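Local coordinates for membrane lipoprotein family protein (Aeropyrum pernix, PDB 4PEV) that binds adenosine and, as a BMP-family solute-binding lipoprotein, probably delivers nucleosides to an ABC transporter for uptake, at residues Leu140-Thr145 against Phe157-Val162; Ala153-Arg158 against Tyr306-Asp311. All blocks are in the same frame, centred on the assembly; numbering follows the deposited sequence.

The chain runs along strand 137-141 and, just past its end, places Asp142 in the cleft. Contact 1 closes a short loop from there: eleven residues, including most of strand 152-157, lie between its segments. That strand sits beside strand 137-141 in the same parallel sheet. Contact 2 starts on it and reaches helix 301-313 across 147 residues. This long excursion runs through helix 159-181 and most of the second sheet before the chain returns. The two contacts therefore interlock rather than nest, and they share Phe157 and Arg158. Contact 1 links the first sheet to a crossing between domains. Contact 2 packs the returning helix on that sheet.

Contact 1 (Leu140-Thr145 against Phe157-Val162); sequences LIDAAT and FREQEV. With ADN (adenosine), chain F.
Asp142 lays its carboxylate oxygen OD1 near the ring of Phe157, 3.8 Å from Phe157 CD1. The carboxylate and ring planes are 51° apart. This is the ligand cleft of a two-domain solute-binding protein with the type I periplasmic-binding fold. Asp142 lies just beyond the C-terminal end of strand 137-141, where parallel alpha/beta folds often bind ligands. Phe157 ends the neighbouring strand, and Glu159 lies where the chain passes from this strand into helix 159-181, which leads to the second domain.

The carboxylate of Asp142 divides its work. OD2 accepts the ribose hydroxyl O2' of adenosine at 2.8 Å. OD1 turns to Glu159 and stands 3.2 Å from Glu159 OE2. The two carboxylate planes are 78° apart. Both atoms are acceptors, so they do not bond to each other. Lys299 NZ forms salt bridges with both and also bonds to adenosine, so its positive charge probably offsets the close negative pair.

CG of Asp142 is anti to the backbone N (chi1 -151°), which carries the carboxylate into the cleft. The Glu159 chain is bent about its CB-CG bond, and its other oxygen, OE1, pairs with Arg200 of helix 196-214. Asp142 and Glu159 also touch Pro197 of that helix. The site is thus built from the strand end, the domain crossing and the second domain together. On the same segment as Glu159, Arg158 NE meets Glu161 OE2 in a salt bridge of 2.6 Å; the oxygen lies in the guanidinium plane, while the N-H comes from above the carboxylate plane.

Contact 2 (Ala153-Arg158 against Tyr306-Asp311); sequences ASYLFR and YTAIKD
Thr307 OG1 is hydrogen-bonded to the carbonyl O of Val303 in its own helix, and this leaves its methyl CG2 facing the tyrosine, 3.7 Å from Tyr155 OH. The contact is strand-to-helix packing in the first alpha/beta domain of a type I periplasmic-binding fold. Helix 301-313 runs over the parallel sheet, nearly antiparallel to strand 153-157 (159°), with the axes 10.5 Å apart.

Tyr155 bridges most of this distance. Its CG is anti to the carbonyl carbon (chi1 -69°), and the ring reaches up from the strand to the helix. There CE1 packs against Ala308 CB at 3.8 Å, and Tyr155 OH lies 3.6 Å from Ala308 CA. The hydroxyl forms no hydrogen bond with this stretch of helix. The small Ala308 also touches Ala139 on the next strand. Within the sheet, Tyr155 is flanked by Ile141 and Val322.

With an alanine here, a gap would probably open between strand and helix, and the methyl of Ala308 would lose its aromatic partner. Asp311 stays at the margin: its OD1 pairs with Arg316, while OD2 lies 4.2 Å from Tyr155 OH.

Contact 1 (Leu140-Thr145 against Phe157-Val162)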
ATOM      1  N   LEU C 140      14.994   6.944   3.696  1.00 28.03           N
ATOM      2  CA  LEU C 140      13.836   7.377   2.932  1.00 28.63           C
ATOM      3  C   LEU C 140      12.988   6.152   2.683  1.00 29.71           C
ATOM      4  O   LEU C 140      13.490   5.158   2.177  1.00 30.04           O
ATOM      5  CB  LEU C 140      14.283   7.995   1.611  1.00 28.54           C
ATOM      6  CG  LEU C 140      13.210   8.627   0.718  1.00 29.72           C
ATOM      7  CD1 LEU C 140      12.233   9.522   1.485  1.00 30.47           C
ATOM      8  CD2 LEU C 140      13.864   9.414  -0.410  1.00 29.48           C
ATOM      9  N   ILE C 141      11.717   6.200   3.070  1.00 31.22           N
ATOM     10  CA  ILE C 141      10.822   5.050   2.896  1.00 31.73           C
ATOM     11  C   ILE C 141       9.821   5.320   1.773  1.00 33.90           C
ATOM     12  O   ILE C 141       9.241   6.412   1.702  1.00 32.19           O
ATOM     13  CB  ILE C 141      10.036   4.709   4.177  1.00 31.11           C
ATOM     14  CG1 ILE C 141      10.950   4.673   5.414  1.00 31.97           C
ATOM     15  CG2 ILE C 141       9.294   3.395   4.015  1.00 30.49           C
ATOM     16  CD1 ILE C 141      12.150   3.751   5.311  1.00 32.25           C
ATOM     17  N   ASP C 142       9.647   4.313   0.905  1.00 36.85           N
ATOM     18  CA  ASP C 142       8.718   4.350  -0.232  1.00 38.87           C
ATOM     19  C   ASP C 142       9.211   5.256  -1.363  1.00 36.63           C
ATOM     20  O   ASP C 142       8.437   5.649  -2.234  1.00 34.83           O
ATOM     21  CB  ASP C 142       7.313   4.776   0.234  1.00 43.43           C
ATOM     22  CG  ASP C 142       6.191   4.205  -0.636  1.00 47.77           C
ATOM     23  OD1 ASP C 142       6.234   2.991  -0.936  1.00 56.17           O
ATOM     24  OD2 ASP C 142       5.250   4.962  -0.998  1.00 49.27           O
ATOM     25  N   ALA C 143      10.501   5.583  -1.350  1.00 36.69           N
ATOM     26  CA  ALA C 143      11.084   6.432  -2.390  1.00 36.75           C
ATOM     27  C   ALA C 143      12.584   6.298  -2.403  1.00 36.75           C
ATOM     28  O   ALA C 143      13.186   5.853  -1.431  1.00 34.71           O
ATOM     29  CB  ALA C 143      10.697   7.894  -2.205  1.00 35.70           C
ATOM     30  N   ALA C 144      13.163   6.672  -3.536  1.00 39.81           N
ATOM     31  CA  ALA C 144      14.601   6.715  -3.697  1.00 40.97           C
ATOM     32  C   ALA C 144      15.014   8.010  -4.357  1.00 42.14           C
ATOM     33  O   ALA C 144      14.327   8.554  -5.235  1.00 39.37           O
ATOM     34  CB  ALA C 144      15.092   5.537  -4.507  1.00 41.26           C
ATOM     35  N   THR C 145      16.167   8.479  -3.915  1.00 44.73           N
ATOM     36  CA  THR C 145      16.658   9.793  -4.257  1.00 46.26           C
ATOM     37  C   THR C 145      17.228   9.739  -5.694  1.00 48.90           C
ATOM     38  O   THR C 145      17.595   8.668  -6.171  1.00 46.49           O
ATOM     39  CB  THR C 145      17.631  10.255  -3.142  1.00 43.93           C
ATOM     40  OG1 THR C 145      17.784  11.672  -3.201  1.00 47.98           O
ATOM     41  CG2 THR C 145      18.989   9.537  -3.196  1.00 41.20           C
ATOM     42  N   PHE C 157       9.664  -0.016  -2.980  1.00 37.03           N
ATOM     43  CA  PHE C 157       8.930  -1.256  -3.202  1.00 36.45           C
ATOM     44  C   PHE C 157       8.592  -1.401  -4.673  1.00 37.47           C
ATOM     45  O   PHE C 157       8.577  -0.423  -5.419  1.00 39.24           O
ATOM     46  CB  PHE C 157       7.665  -1.304  -2.354  1.00 35.59           C
ATOM     47  CG  PHE C 157       7.928  -1.332  -0.873  1.00 33.48           C
ATOM     48  CD1 PHE C 157       8.139  -0.153  -0.171  1.00 32.98           C
ATOM     49  CD2 PHE C 157       7.946  -2.525  -0.185  1.00 31.85           C
ATOM     50  CE1 PHE C 157       8.378  -0.175   1.192  1.00 32.35           C
ATOM     51  CE2 PHE C 157       8.183  -2.558   1.179  1.00 31.81           C
ATOM     52  CZ  PHE C 157       8.398  -1.381   1.869  1.00 32.26           C
ATOM     53  N   ARG C 158       8.348  -2.633  -5.088  1.00 38.84           N
ATOM     54  CA  ARG C 158       7.923  -2.908  -6.450  1.00 39.24           C
ATOM     55  C   ARG C 158       6.422  -3.209  -6.402  1.00 39.67           C
ATOM     56  O   ARG C 158       6.005  -4.371  -6.433  1.00 42.52           O
ATOM     57  CB  ARG C 158       8.739  -4.073  -7.024  1.00 38.83           C
ATOM     58  CG  ARG C 158      10.243  -3.808  -7.114  1.00 37.10           C
ATOM     59  CD  ARG C 158      10.974  -4.927  -7.860  1.00 35.39           C
ATOM     60  NE  ARG C 158      10.895  -6.203  -7.144  1.00 33.73           N
ATOM     61  CZ  ARG C 158      11.679  -6.555  -6.124  1.00 33.65           C
ATOM     62  NH1 ARG C 158      12.648  -5.744  -5.694  1.00 34.44           N
ATOM     63  NH2 ARG C 158      11.499  -7.734  -5.529  1.00 31.58           N
ATOM     64  N   GLU C 159       5.627  -2.140  -6.315  1.00 38.25           N
ATOM     65  CA  GLU C 159       4.185  -2.228  -6.073  1.00 37.56           C
ATOM     66  C   GLU C 159       3.429  -2.916  -7.192  1.00 36.34           C
ATOM     67  O   GLU C 159       2.357  -3.465  -6.968  1.00 36.82           O
ATOM     68  CB  GLU C 159       3.577  -0.838  -5.882  1.00 40.18           C
ATOM     69  CG  GLU C 159       3.869  -0.185  -4.544  1.00 41.62           C
ATOM     70  CD  GLU C 159       5.199   0.547  -4.486  1.00 43.74           C
ATOM     71  OE1 GLU C 159       5.933   0.594  -5.494  1.00 44.51           O
ATOM     72  OE2 GLU C 159       5.508   1.094  -3.409  1.00 47.53           O
ATOM     73  N   GLN C 160       3.970  -2.876  -8.400  1.00 35.72           N
ATOM     74  CA  GLN C 160       3.377  -3.601  -9.516  1.00 35.31           C
ATOM     75  C   GLN C 160       3.154  -5.068  -9.127  1.00 35.51           C
ATOM     76  O   GLN C 160       2.128  -5.684  -9.470  1.00 34.04           O
ATOM     77  CB  GLN C 160       4.270  -3.528 -10.762  1.00 35.28           C
ATOM     78  CG  GLN C 160       4.706  -2.121 -11.174  1.00 36.34           C
ATOM     79  CD  GLN C 160       6.166  -1.809 -10.848  1.00 37.04           C
ATOM     80  OE1 GLN C 160       6.661  -2.088  -9.754  1.00 37.38           O
ATOM     81  NE2 GLN C 160       6.862  -1.223 -11.809  1.00 39.16           N
ATOM     82  N   GLU C 161       4.114  -5.616  -8.390  1.00 35.37           N
ATOM     83  CA  GLU C 161       4.123  -7.032  -8.112  1.00 37.22           C
ATOM     84  C   GLU C 161       2.879  -7.410  -7.315  1.00 38.18           C
ATOM     85  O   GLU C 161       2.089  -8.245  -7.771  1.00 41.74           O
ATOM     86  CB  GLU C 161       5.432  -7.447  -7.415  1.00 38.52           C
ATOM     87  CG  GLU C 161       6.680  -7.196  -8.272  1.00 38.51           C
ATOM     88  CD  GLU C 161       7.979  -7.789  -7.717  1.00 38.09           C
ATOM     89  OE1 GLU C 161       7.974  -8.487  -6.680  1.00 37.34           O
ATOM     90  OE2 GLU C 161       9.036  -7.546  -8.336  1.00 37.68           O
ATOM     91  N   VAL C 162       2.670  -6.767  -6.165  1.00 36.65           N
ATOM     92  CA  VAL C 162       1.509  -7.081  -5.310  1.00 36.40           C
ATOM     93  C   VAL C 162       0.146  -6.608  -5.890  1.00 34.60           C
ATOM     94  O   VAL C 162      -0.851  -7.318  -5.780  1.00 34.98           O
ATOM     95  CB  VAL C 162       1.711  -6.559  -3.865  1.00 36.25           C
ATOM     96  CG1 VAL C 162       1.508  -5.050  -3.773  1.00 36.60           C
ATOM     97  CG2 VAL C 162       0.781  -7.274  -2.898  1.00 36.64           C
TER
HETATM   98  O5' ADN F 501      -2.324   3.634   0.949  1.00 24.76           O
HETATM   99  C5' ADN F 501      -1.830   3.297  -0.362  1.00 24.46           C
HETATM  100  C4' ADN F 501      -0.434   3.833  -0.697  1.00 25.00           C
HETATM  101  O4' ADN F 501      -0.408   5.261  -0.760  1.00 25.17           O
HETATM  102  C3' ADN F 501       0.696   3.483   0.267  1.00 25.42           C
HETATM  103  O3' ADN F 501       1.195   2.157   0.062  1.00 24.73           O
HETATM  104  C2' ADN F 501       1.718   4.575  -0.031  1.00 25.15           C
HETATM  105  O2' ADN F 501       2.537   4.287  -1.173  1.00 24.87           O
HETATM  106  C1' ADN F 501       0.850   5.770  -0.327  1.00 25.20           C
HETATM  107  N9  ADN F 501       0.627   6.581   0.885  1.00 26.41           N
HETATM  108  C8  ADN F 501      -0.257   6.346   1.883  1.00 26.73           C
HETATM  109  N7  ADN F 501      -0.197   7.316   2.834  1.00 27.31           N
HETATM  110  C5  ADN F 501       0.743   8.194   2.425  1.00 28.16           C
HETATM  111  C6  ADN F 501       1.335   9.451   2.930  1.00 28.08           C
HETATM  112  N6  ADN F 501       0.913   9.967   4.100  1.00 28.70           N
HETATM  113  N1  ADN F 501       2.307  10.049   2.197  1.00 28.31           N
HETATM  114  C2  ADN F 501       2.750   9.538   1.029  1.00 27.77           C
HETATM  115  N3  ADN F 501       2.263   8.403   0.511  1.00 28.04           N
HETATM  116  C4  ADN F 501       1.286   7.701   1.146  1.00 27.80           C

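Contact 2 (Ala153-Arg158 against Tyr306-Asp311)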
ATOM      1  N   ALA C 153      19.998   5.885   2.851  1.00 30.61           N
ATOM      2  CA  ALA C 153      19.477   4.562   2.509  1.00 29.75           C
ATOM      3  C   ALA C 153      18.034   4.695   2.047  1.00 30.37           C
ATOM      4  O   ALA C 153      17.173   5.064   2.836  1.00 31.82           O
ATOM      5  CB  ALA C 153      19.544   3.645   3.715  1.00 29.12           C
ATOM      6  N   SER C 154      17.778   4.399   0.771  1.00 30.66           N
ATOM      7  CA  SER C 154      16.433   4.418   0.194  1.00 30.62           C
ATOM      8  C   SER C 154      15.792   3.023   0.237  1.00 31.73           C
ATOM      9  O   SER C 154      16.449   2.021  -0.064  1.00 33.77           O
ATOM     10  CB  SER C 154      16.500   4.881  -1.259  1.00 31.26           C
ATOM     11  OG  SER C 154      16.943   6.229  -1.381  1.00 32.40           O
ATOM     12  N   TYR C 155      14.513   2.962   0.611  1.00 31.91           N
ATOM     13  CA  TYR C 155      13.731   1.723   0.575  1.00 32.19           C
ATOM     14  C   TYR C 155      12.552   1.894  -0.386  1.00 32.91           C
ATOM     15  O   TYR C 155      11.605   2.629  -0.111  1.00 31.83           O
ATOM     16  CB  TYR C 155      13.258   1.340   1.974  1.00 32.79           C
ATOM     17  CG  TYR C 155      14.379   0.904   2.911  1.00 33.83           C
ATOM     18  CD1 TYR C 155      15.188   1.839   3.548  1.00 36.14           C
ATOM     19  CD2 TYR C 155      14.619  -0.439   3.167  1.00 33.62           C
ATOM     20  CE1 TYR C 155      16.207   1.449   4.410  1.00 37.54           C
ATOM     21  CE2 TYR C 155      15.633  -0.843   4.019  1.00 35.59           C
ATOM     22  CZ  TYR C 155      16.430   0.101   4.648  1.00 38.09           C
ATOM     23  OH  TYR C 155      17.457  -0.298   5.506  1.00 38.72           O
ATOM     24  N   LEU C 156      12.659   1.245  -1.543  1.00 34.58           N
ATOM     25  CA  LEU C 156      11.647   1.294  -2.587  1.00 36.42           C
ATOM     26  C   LEU C 156      10.949  -0.030  -2.629  1.00 37.45           C
ATOM     27  O   LEU C 156      11.576  -1.057  -2.372  1.00 37.68           O
ATOM     28  CB  LEU C 156      12.291   1.465  -3.953  1.00 38.97           C
ATOM     29  CG  LEU C 156      12.652   2.881  -4.352  1.00 41.66           C
ATOM     30  CD1 LEU C 156      13.583   2.813  -5.551  1.00 43.41           C
ATOM     31  CD2 LEU C 156      11.390   3.679  -4.654  1.00 42.62           C
ATOM     32  N   PHE C 157       9.664  -0.016  -2.980  1.00 37.03           N
ATOM     33  CA  PHE C 157       8.930  -1.256  -3.202  1.00 36.45           C
ATOM     34  C   PHE C 157       8.592  -1.401  -4.673  1.00 37.47           C
ATOM     35  O   PHE C 157       8.577  -0.423  -5.419  1.00 39.24           O
ATOM     36  CB  PHE C 157       7.665  -1.304  -2.354  1.00 35.59           C
ATOM     37  CG  PHE C 157       7.928  -1.332  -0.873  1.00 33.48           C
ATOM     38  CD1 PHE C 157       8.139  -0.153  -0.171  1.00 32.98           C
ATOM     39  CD2 PHE C 157       7.946  -2.525  -0.185  1.00 31.85           C
ATOM     40  CE1 PHE C 157       8.378  -0.175   1.192  1.00 32.35           C
ATOM     41  CE2 PHE C 157       8.183  -2.558   1.179  1.00 31.81           C
ATOM     42  CZ  PHE C 157       8.398  -1.381   1.869  1.00 32.26           C
ATOM     43  N   ARG C 158       8.348  -2.633  -5.088  1.00 38.84           N
ATOM     44  CA  ARG C 158       7.923  -2.908  -6.450  1.00 39.24           C
ATOM     45  C   ARG C 158       6.422  -3.209  -6.402  1.00 39.67           C
ATOM     46  O   ARG C 158       6.005  -4.371  -6.433  1.00 42.52           O
ATOM     47  CB  ARG C 158       8.739  -4.073  -7.024  1.00 38.83           C
ATOM     48  CG  ARG C 158      10.243  -3.808  -7.114  1.00 37.10           C
ATOM     49  CD  ARG C 158      10.974  -4.927  -7.860  1.00 35.39           C
ATOM     50  NE  ARG C 158      10.895  -6.203  -7.144  1.00 33.73           N
ATOM     51  CZ  ARG C 158      11.679  -6.555  -6.124  1.00 33.65           C
ATOM     52  NH1 ARG C 158      12.648  -5.744  -5.694  1.00 34.44           N
ATOM     53  NH2 ARG C 158      11.499  -7.734  -5.529  1.00 31.58           N
ATOM     54  N   TYR C 306      12.209  -0.737  10.645  1.00 31.01           N
ATOM     55  CA  TYR C 306      12.896  -1.546  11.657  1.00 32.91           C
ATOM     56  C   TYR C 306      14.318  -1.970  11.216  1.00 33.32           C
ATOM     57  O   TYR C 306      15.253  -1.949  12.014  1.00 34.32           O
ATOM     58  CB  TYR C 306      12.063  -2.794  12.011  1.00 34.87           C
ATOM     59  CG  TYR C 306      12.742  -3.654  13.043  1.00 35.59           C
ATOM     60  CD1 TYR C 306      12.608  -3.369  14.383  1.00 37.41           C
ATOM     61  CD2 TYR C 306      13.568  -4.711  12.676  1.00 34.60           C
ATOM     62  CE1 TYR C 306      13.250  -4.125  15.341  1.00 38.01           C
ATOM     63  CE2 TYR C 306      14.219  -5.464  13.625  1.00 34.82           C
ATOM     64  CZ  TYR C 306      14.050  -5.163  14.956  1.00 36.65           C
ATOM     65  OH  TYR C 306      14.674  -5.889  15.940  1.00 40.32           O
ATOM     66  N   THR C 307      14.467  -2.362   9.953  1.00 32.09           N
ATOM     67  CA  THR C 307      15.762  -2.720   9.400  1.00 31.04           C
ATOM     68  C   THR C 307      16.691  -1.511   9.383  1.00 30.24           C
ATOM     69  O   THR C 307      17.821  -1.588   9.831  1.00 30.20           O
ATOM     70  CB  THR C 307      15.591  -3.306   7.980  1.00 31.70           C
ATOM     71  OG1 THR C 307      14.932  -4.579   8.085  1.00 31.16           O
ATOM     72  CG2 THR C 307      16.928  -3.485   7.277  1.00 30.72           C
ATOM     73  N   ALA C 308      16.213  -0.384   8.883  1.00 30.25           N
ATOM     74  CA  ALA C 308      17.038   0.839   8.860  1.00 29.97           C
ATOM     75  C   ALA C 308      17.513   1.291  10.252  1.00 30.40           C
ATOM     76  O   ALA C 308      18.608   1.838  10.393  1.00 30.73           O
ATOM     77  CB  ALA C 308      16.283   1.968   8.176  1.00 29.53           C
ATOM     78  N   ILE C 309      16.680   1.084  11.269  1.00 30.38           N
ATOM     79  CA  ILE C 309      17.030   1.439  12.635  1.00 29.84           C
ATOM     80  C   ILE C 309      18.004   0.437  13.237  1.00 30.34           C
ATOM     81  O   ILE C 309      18.920   0.819  13.974  1.00 27.96           O
ATOM     82  CB  ILE C 309      15.783   1.515  13.519  1.00 29.21           C
ATOM     83  CG1 ILE C 309      14.925   2.689  13.076  1.00 30.22           C
ATOM     84  CG2 ILE C 309      16.164   1.702  14.977  1.00 28.59           C
ATOM     85  CD1 ILE C 309      13.529   2.675  13.642  1.00 29.94           C
ATOM     86  N   LYS C 310      17.798  -0.843  12.941  1.00 32.13           N
ATOM     87  CA  LYS C 310      18.694  -1.895  13.431  1.00 34.43           C
ATOM     88  C   LYS C 310      20.091  -1.705  12.844  1.00 34.17           C
ATOM     89  O   LYS C 310      21.070  -1.624  13.577  1.00 34.69           O
ATOM     90  CB  LYS C 310      18.161  -3.276  13.076  1.00 37.01           C
ATOM     91  CG  LYS C 310      18.733  -4.370  13.940  1.00 41.67           C
ATOM     92  CD  LYS C 310      18.303  -5.739  13.455  1.00 47.00           C
ATOM     93  CE  LYS C 310      18.602  -6.798  14.507  1.00 51.31           C
ATOM     94  NZ  LYS C 310      18.728  -8.134  13.867  1.00 54.31           N
ATOM     95  N   ASP C 311      20.171  -1.592  11.521  1.00 34.42           N
ATOM     96  CA  ASP C 311      21.433  -1.288  10.843  1.00 34.43           C
ATOM     97  C   ASP C 311      22.205  -0.205  11.607  1.00 33.67           C
ATOM     98  O   ASP C 311      23.373  -0.393  11.922  1.00 34.92           O
ATOM     99  CB  ASP C 311      21.202  -0.857   9.381  1.00 35.14           C
ATOM    100  CG  ASP C 311      20.961  -2.047   8.422  1.00 37.25           C
ATOM    101  OD1 ASP C 311      20.738  -3.191   8.875  1.00 39.02           O
ATOM    102  OD2 ASP C 311      20.997  -1.835   7.189  1.00 39.78           O
TER